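PDB 6QPS: polysaccharide Lyase Family 6 from Bacteroides cellulosilyticus, which is a calcium-binding alginate lyase that acts specifically on mannuronic acid stretches, probably cleaving the chain by beta-elimination as other polysaccharide lyases do. Local coordinates for residues A[242-255]-A[259-271]. Sequence-based numbering, arbitrary orientation.
With CA (calcium ion), chain C; ACT (acetate ion), chain D.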
loop_
_atom_site.group_PDB
_atom_site.type_symbol
_atom_site.label_atom_id
_atom_site.label_comp_id
_atom_site.label_asym_id
_atom_site.label_seq_id
_atom_site.Cartn_x
_atom_site.Cartn_y
_atom_site.Cartn_z
ATOM N N GLU A 242 -0.296 -12.359 1.277
ATOM C CA GLU A 242 -0.231 -12.837 -0.102
ATOM C C GLU A 242 0.880 -12.082 -0.826
ATOM O O GLU A 242 1.532 -11.207 -0.256
ATOM C CB GLU A 242 -1.560 -12.616 -0.817
ATOM C CG GLU A 242 -1.978 -11.143 -0.867
ATOM C CD GLU A 242 -2.664 -10.816 -2.173
ATOM O OE1 GLU A 242 -1.962 -10.469 -3.150
ATOM O OE2 GLU A 242 -3.914 -10.914 -2.217
ATOM N N ASN A 243 1.011 -12.344 -2.132
ATOM C CA ASN A 243 2.161 -11.848 -2.878
ATOM C C ASN A 243 2.106 -10.358 -3.178
ATOM O O ASN A 243 3.148 -9.792 -3.523
ATOM C CB ASN A 243 2.424 -12.680 -4.138
ATOM C CG ASN A 243 1.315 -12.625 -5.142
ATOM O OD1 ASN A 243 0.292 -11.991 -4.934
ATOM N ND2 ASN A 243 1.521 -13.300 -6.269
ATOM N N GLU A 244 0.953 -9.692 -3.014
ATOM C CA GLU A 244 0.876 -8.238 -3.171
ATOM C C GLU A 244 0.684 -7.595 -1.795
ATOM O O GLU A 244 -0.390 -7.730 -1.183
ATOM C CB GLU A 244 -0.289 -7.809 -4.065
ATOM C CG GLU A 244 -0.294 -8.381 -5.461
ATOM C CD GLU A 244 -1.563 -8.017 -6.200
ATOM O OE1 GLU A 244 -2.650 -8.460 -5.742
ATOM O OE2 GLU A 244 -1.477 -7.280 -7.219
ATOM N N ILE A 245 1.685 -6.823 -1.345
ATOM C CA ILE A 245 1.488 -5.928 -0.206
ATOM C C ILE A 245 0.633 -4.744 -0.635
ATOM O O ILE A 245 -0.418 -4.445 -0.036
ATOM C CB ILE A 245 2.840 -5.448 0.353
ATOM C CG1 ILE A 245 3.766 -6.606 0.745
ATOM C CG2 ILE A 245 2.605 -4.493 1.521
ATOM C CD1 ILE A 245 5.197 -6.126 0.968
ATOM N N ILE A 246 1.070 -4.066 -1.699
ATOM C CA ILE A 246 0.325 -2.999 -2.349
ATOM C C ILE A 246 0.060 -3.457 -3.773
ATOM O O ILE A 246 1.009 -3.797 -4.506
ATOM C CB ILE A 246 1.096 -1.675 -2.366
ATOM C CG1 ILE A 246 1.515 -1.246 -0.952
ATOM C CG2 ILE A 246 0.252 -0.607 -3.060
ATOM C CD1 ILE A 246 2.301 0.069 -0.945
ATOM N N SER A 247 -1.213 -3.480 -4.153
ATOM C CA SER A 247 -1.642 -3.792 -5.518
ATOM C C SER A 247 -2.133 -2.498 -6.174
ATOM O O SER A 247 -3.228 -2.001 -5.884
ATOM C CB SER A 247 -2.728 -4.846 -5.436
ATOM O OG SER A 247 -3.185 -5.283 -6.687
ATOM N N VAL A 248 -1.281 -1.908 -7.010
ATOM C CA VAL A 248 -1.616 -0.676 -7.724
ATOM C C VAL A 248 -2.397 -1.061 -8.979
ATOM O O VAL A 248 -1.885 -1.815 -9.815
ATOM C CB VAL A 248 -0.352 0.131 -8.084
ATOM C CG1 VAL A 248 -0.773 1.448 -8.750
ATOM C CG2 VAL A 248 0.539 0.406 -6.855
ATOM N N LYS A 249 -3.642 -0.583 -9.087
ATOM C CA LYS A 249 -4.548 -0.932 -10.177
ATOM C C LYS A 249 -5.237 0.319 -10.736
ATOM O O LYS A 249 -6.459 0.347 -10.931
ATOM C CB LYS A 249 -5.574 -1.979 -9.713
ATOM C CG LYS A 249 -4.955 -3.359 -9.439
ATOM C CD LYS A 249 -6.009 -4.380 -9.009
ATOM C CE LYS A 249 -5.510 -5.804 -9.183
ATOM N NZ LYS A 249 -6.506 -6.824 -8.731
ATOM N N SER A 250 -4.453 1.370 -11.002
ATOM C CA SER A 250 -4.944 2.637 -11.547
ATOM C C SER A 250 -3.716 3.475 -11.914
ATOM O O SER A 250 -2.575 3.014 -11.788
ATOM C CB SER A 250 -5.903 3.346 -10.591
ATOM O OG SER A 250 -5.260 3.593 -9.348
ATOM N N CYS A 251 -3.957 4.685 -12.432
ATOM C CA CYS A 251 -2.913 5.476 -13.074
ATOM C C CYS A 251 -2.436 6.667 -12.250
ATOM O O CYS A 251 -3.195 7.276 -11.484
ATOM C CB CYS A 251 -3.384 5.984 -14.450
ATOM S SG CYS A 251 -3.930 4.736 -15.638
ATOM N N HIS A 252 -1.163 7.021 -12.456
ATOM C CA HIS A 252 -0.582 8.274 -11.964
ATOM C C HIS A 252 -0.495 8.350 -10.437
ATOM O O HIS A 252 -0.483 9.442 -9.870
ATOM C CB HIS A 252 -1.290 9.510 -12.525
ATOM C CG HIS A 252 -1.305 9.609 -14.012
ATOM N ND1 HIS A 252 -0.195 9.983 -14.742
ATOM C CD2 HIS A 252 -2.304 9.427 -14.911
ATOM C CE1 HIS A 252 -0.517 10.035 -16.023
ATOM N NE2 HIS A 252 -1.788 9.704 -16.155
ATOM N N ASN A 253 -0.397 7.209 -9.755
ATOM C CA ASN A 253 -0.198 7.198 -8.315
ATOM C C ASN A 253 1.277 7.423 -7.990
ATOM O O ASN A 253 2.165 7.228 -8.826
ATOM C CB ASN A 253 -0.682 5.861 -7.748
ATOM C CG ASN A 253 -2.149 5.624 -8.081
ATOM O OD1 ASN A 253 -3.025 6.329 -7.569
ATOM N ND2 ASN A 253 -2.432 4.647 -8.931
ATOM N N VAL A 254 1.535 7.826 -6.753
ATOM C CA VAL A 254 2.888 8.116 -6.269
ATOM C C VAL A 254 3.119 7.288 -5.008
ATOM O O VAL A 254 2.355 7.408 -4.044
ATOM C CB VAL A 254 3.089 9.603 -5.937
ATOM C CG1 VAL A 254 4.490 9.860 -5.471
ATOM C CG2 VAL A 254 2.820 10.479 -7.157
ATOM N N LEU A 255 4.158 6.451 -5.012
ATOM C CA LEU A 255 4.495 5.594 -3.873
ATOM C C LEU A 255 5.934 5.938 -3.496
ATOM O O LEU A 255 6.869 5.627 -4.250
ATOM C CB LEU A 255 4.308 4.114 -4.230
ATOM C CG LEU A 255 2.843 3.766 -4.563
ATOM C CD1 LEU A 255 2.590 3.792 -6.070
ATOM C CD2 LEU A 255 2.397 2.448 -3.956
ATOM N N LEU A 259 8.694 1.874 3.801
ATOM C CA LEU A 259 9.592 0.820 4.275
ATOM C C LEU A 259 8.812 -0.485 4.319
ATOM O O LEU A 259 7.756 -0.545 4.958
ATOM C CB LEU A 259 10.134 1.125 5.678
ATOM C CG LEU A 259 10.973 0.016 6.330
ATOM C CD1 LEU A 259 12.268 -0.223 5.603
ATOM C CD2 LEU A 259 11.213 0.396 7.792
ATOM N N PHE A 260 9.338 -1.525 3.647
ATOM C CA PHE A 260 8.728 -2.861 3.590
ATOM C C PHE A 260 9.652 -3.822 4.331
ATOM O O PHE A 260 10.715 -4.179 3.823
ATOM C CB PHE A 260 8.511 -3.294 2.144
ATOM C CG PHE A 260 7.640 -2.336 1.358
ATOM C CD1 PHE A 260 8.192 -1.250 0.691
ATOM C CD2 PHE A 260 6.257 -2.477 1.333
ATOM C CE1 PHE A 260 7.387 -0.355 -0.021
ATOM C CE2 PHE A 260 5.466 -1.586 0.620
ATOM C CZ PHE A 260 6.039 -0.526 -0.044
ATOM N N TYR A 261 9.262 -4.207 5.550
ATOM C CA TYR A 261 10.131 -4.928 6.476
ATOM C C TYR A 261 9.573 -6.313 6.753
ATOM O O TYR A 261 8.464 -6.446 7.289
ATOM C CB TYR A 261 10.232 -4.141 7.787
ATOM C CG TYR A 261 11.092 -4.736 8.894
ATOM C CD1 TYR A 261 10.566 -5.669 9.797
ATOM C CD2 TYR A 261 12.416 -4.347 9.057
ATOM C CE1 TYR A 261 11.336 -6.183 10.820
ATOM C CE2 TYR A 261 13.199 -4.864 10.076
ATOM C CZ TYR A 261 12.660 -5.802 10.945
ATOM O OH TYR A 261 13.401 -6.329 11.986
ATOM N N GLU A 262 10.364 -7.338 6.421
ATOM C CA GLU A 262 10.001 -8.740 6.674
ATOM C C GLU A 262 8.597 -9.078 6.158
ATOM O O GLU A 262 7.855 -9.827 6.792
ATOM C CB GLU A 262 10.129 -9.087 8.163
ATOM C CG GLU A 262 11.572 -9.097 8.657
ATOM C CD GLU A 262 11.733 -9.633 10.077
ATOM O OE1 GLU A 262 10.725 -9.842 10.793
ATOM O OE2 GLU A 262 12.900 -9.825 10.480
ATOM N N SER A 263 8.238 -8.542 4.988
ATOM C CA SER A 263 6.880 -8.656 4.454
ATOM C C SER A 263 6.889 -9.570 3.236
ATOM O O SER A 263 7.540 -9.255 2.228
ATOM C CB SER A 263 6.329 -7.266 4.101
ATOM O OG SER A 263 6.057 -6.500 5.276
ATOM N N ALA A 264 6.129 -10.669 3.305
ATOM C CA ALA A 264 6.141 -11.707 2.265
ATOM C C ALA A 264 5.261 -11.353 1.064
ATOM O O ALA A 264 4.333 -12.078 0.697
ATOM C CB ALA A 264 5.715 -13.049 2.859
ATOM N N GLY A 265 5.608 -10.257 0.416
ATOM C CA GLY A 265 4.974 -9.823 -0.817
ATOM C C GLY A 265 5.764 -8.668 -1.389
ATOM O O GLY A 265 6.866 -8.371 -0.933
ATOM N N GLY A 266 5.204 -8.031 -2.424
ATOM C CA GLY A 266 5.882 -6.955 -3.129
ATOM C C GLY A 266 5.014 -5.733 -3.333
ATOM O O GLY A 266 3.822 -5.694 -2.980
ATOM N N LEU A 267 5.656 -4.707 -3.892
ATOM C CA LEU A 267 4.996 -3.517 -4.418
ATOM C C LEU A 267 4.719 -3.780 -5.899
ATOM O O LEU A 267 5.652 -3.863 -6.709
ATOM C CB LEU A 267 5.889 -2.296 -4.203
ATOM C CG LEU A 267 5.263 -0.928 -4.486
ATOM C CD1 LEU A 267 6.209 0.204 -4.015
ATOM C CD2 LEU A 267 4.862 -0.707 -5.971
ATOM N N VAL A 268 3.447 -3.950 -6.254
ATOM C CA VAL A 268 3.095 -4.456 -7.576
ATOM C C VAL A 268 2.336 -3.418 -8.393
ATOM O O VAL A 268 1.245 -2.978 -7.996
ATOM C CB VAL A 268 2.280 -5.753 -7.474
ATOM C CG1 VAL A 268 1.955 -6.333 -8.855
ATOM C CG2 VAL A 268 3.039 -6.778 -6.605
ATOM N N CYS A 269 2.896 -3.055 -9.557
ATOM C CA CYS A 269 2.227 -2.205 -10.548
ATOM C C CYS A 269 1.397 -3.165 -11.395
ATOM O O CYS A 269 1.807 -3.594 -12.483
ATOM C CB CYS A 269 3.264 -1.469 -11.397
ATOM S SG CYS A 269 4.090 -0.118 -10.502
ATOM N N ARG A 270 0.227 -3.549 -10.857
ATOM C CA ARG A 270 -0.548 -4.659 -11.421
ATOM C C ARG A 270 -1.376 -4.252 -12.632
ATOM O O ARG A 270 -1.360 -4.946 -13.661
ATOM C CB ARG A 270 -1.425 -5.306 -10.338
ATOM C CG ARG A 270 -2.287 -6.448 -10.868
ATOM C CD ARG A 270 -1.457 -7.617 -11.433
ATOM N NE ARG A 270 -2.318 -8.617 -12.053
ATOM C CZ ARG A 270 -2.690 -8.613 -13.326
ATOM N NH1 ARG A 270 -2.224 -7.678 -14.150
ATOM N NH2 ARG A 270 -3.509 -9.550 -13.792
ATOM N N HIS A 271 -2.127 -3.159 -12.504
ATOM C CA HIS A 271 -2.880 -2.605 -13.621
ATOM C C HIS A 271 -2.712 -1.083 -13.589
ATOM O O HIS A 271 -2.399 -0.505 -12.545
ATOM C CB HIS A 271 -4.392 -2.882 -13.535
ATOM C CG HIS A 271 -4.819 -4.318 -13.466
ATOM N ND1 HIS A 271 -4.455 -5.282 -14.386
ATOM C CD2 HIS A 271 -5.718 -4.913 -12.641
ATOM C CE1 HIS A 271 -5.068 -6.421 -14.092
ATOM N NE2 HIS A 271 -5.852 -6.218 -13.048
HETATM CA CA CA C . -3.679 -10.293 -4.813
HETATM C C ACT D . -10.102 -6.488 -9.480
HETATM O O ACT D . -9.057 -5.848 -9.525
HETATM O OXT ACT D . -11.016 -6.568 -10.338
HETATM C CH3 ACT D . -10.293 -7.357 -8.242
HETATM O O HOH W 1 -6.744 -8.339 -11.344
HETATM O O HOH W 2 -4.923 -10.145 -6.908
HETATM O O HOH W 3 -2.079 -11.728 -6.020
#
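K249 and H271 run side by side off neighbouring parallel strands, both side chains pointing the same way. From CB outward, the lysine meets one neighbour after another. CB lies near CB and CD2 of H271; CG, anti to the carbonyl carbon (chi1 -69°), comes 3.6 Å from CD2 of H271, and this torsion, with the chain extended beyond it, carries the lysine along the histidine. CD leans on that same carbon and also nears an acetate ion, probably from the crystallisation liquor. CE touches both H271 CD2 and R270 CG. At the tip, NZ donates to O of the acetate at 2.8 Å, and water 1 joins NZ to H271 NE2. With an alanine in place of K249, water 1 would probably lose its lysine donor and a gap would open beside the imidazole. R270 CG lies over the centre of one face of that ring.

Between the strands, the backbones pair in parallel: V268 N reaches I246 O at 3.0 Å, and V248 N meets V268 O almost head-on. V248 O then takes two donors, R270 N and H271 N, where a beta bulge shifts the register. A second bulge falls between E244 and I246. There I245 turns inward, its CD1 3.5 Å from S263 CB and against F260 CD2, while I246 CD1 touches the edge of the F260 ring in its plane.

On the K249 side, E244 crosses V268 with its CG against CG2. Its OE1 binds calcium at 2.3 Å, and S247 OG donates to OE2 from above the carboxylate plane, holding the group's rotation. E242 grips the ion with both oxygens, OE2 also accepting from G211 N, and N210 and E213 complete the protein ligands. This PL6 lyase thus carries its calcium site on the face with E244 and K249; parallel strands stacked turn upon turn are the mark of its right-handed beta-helix.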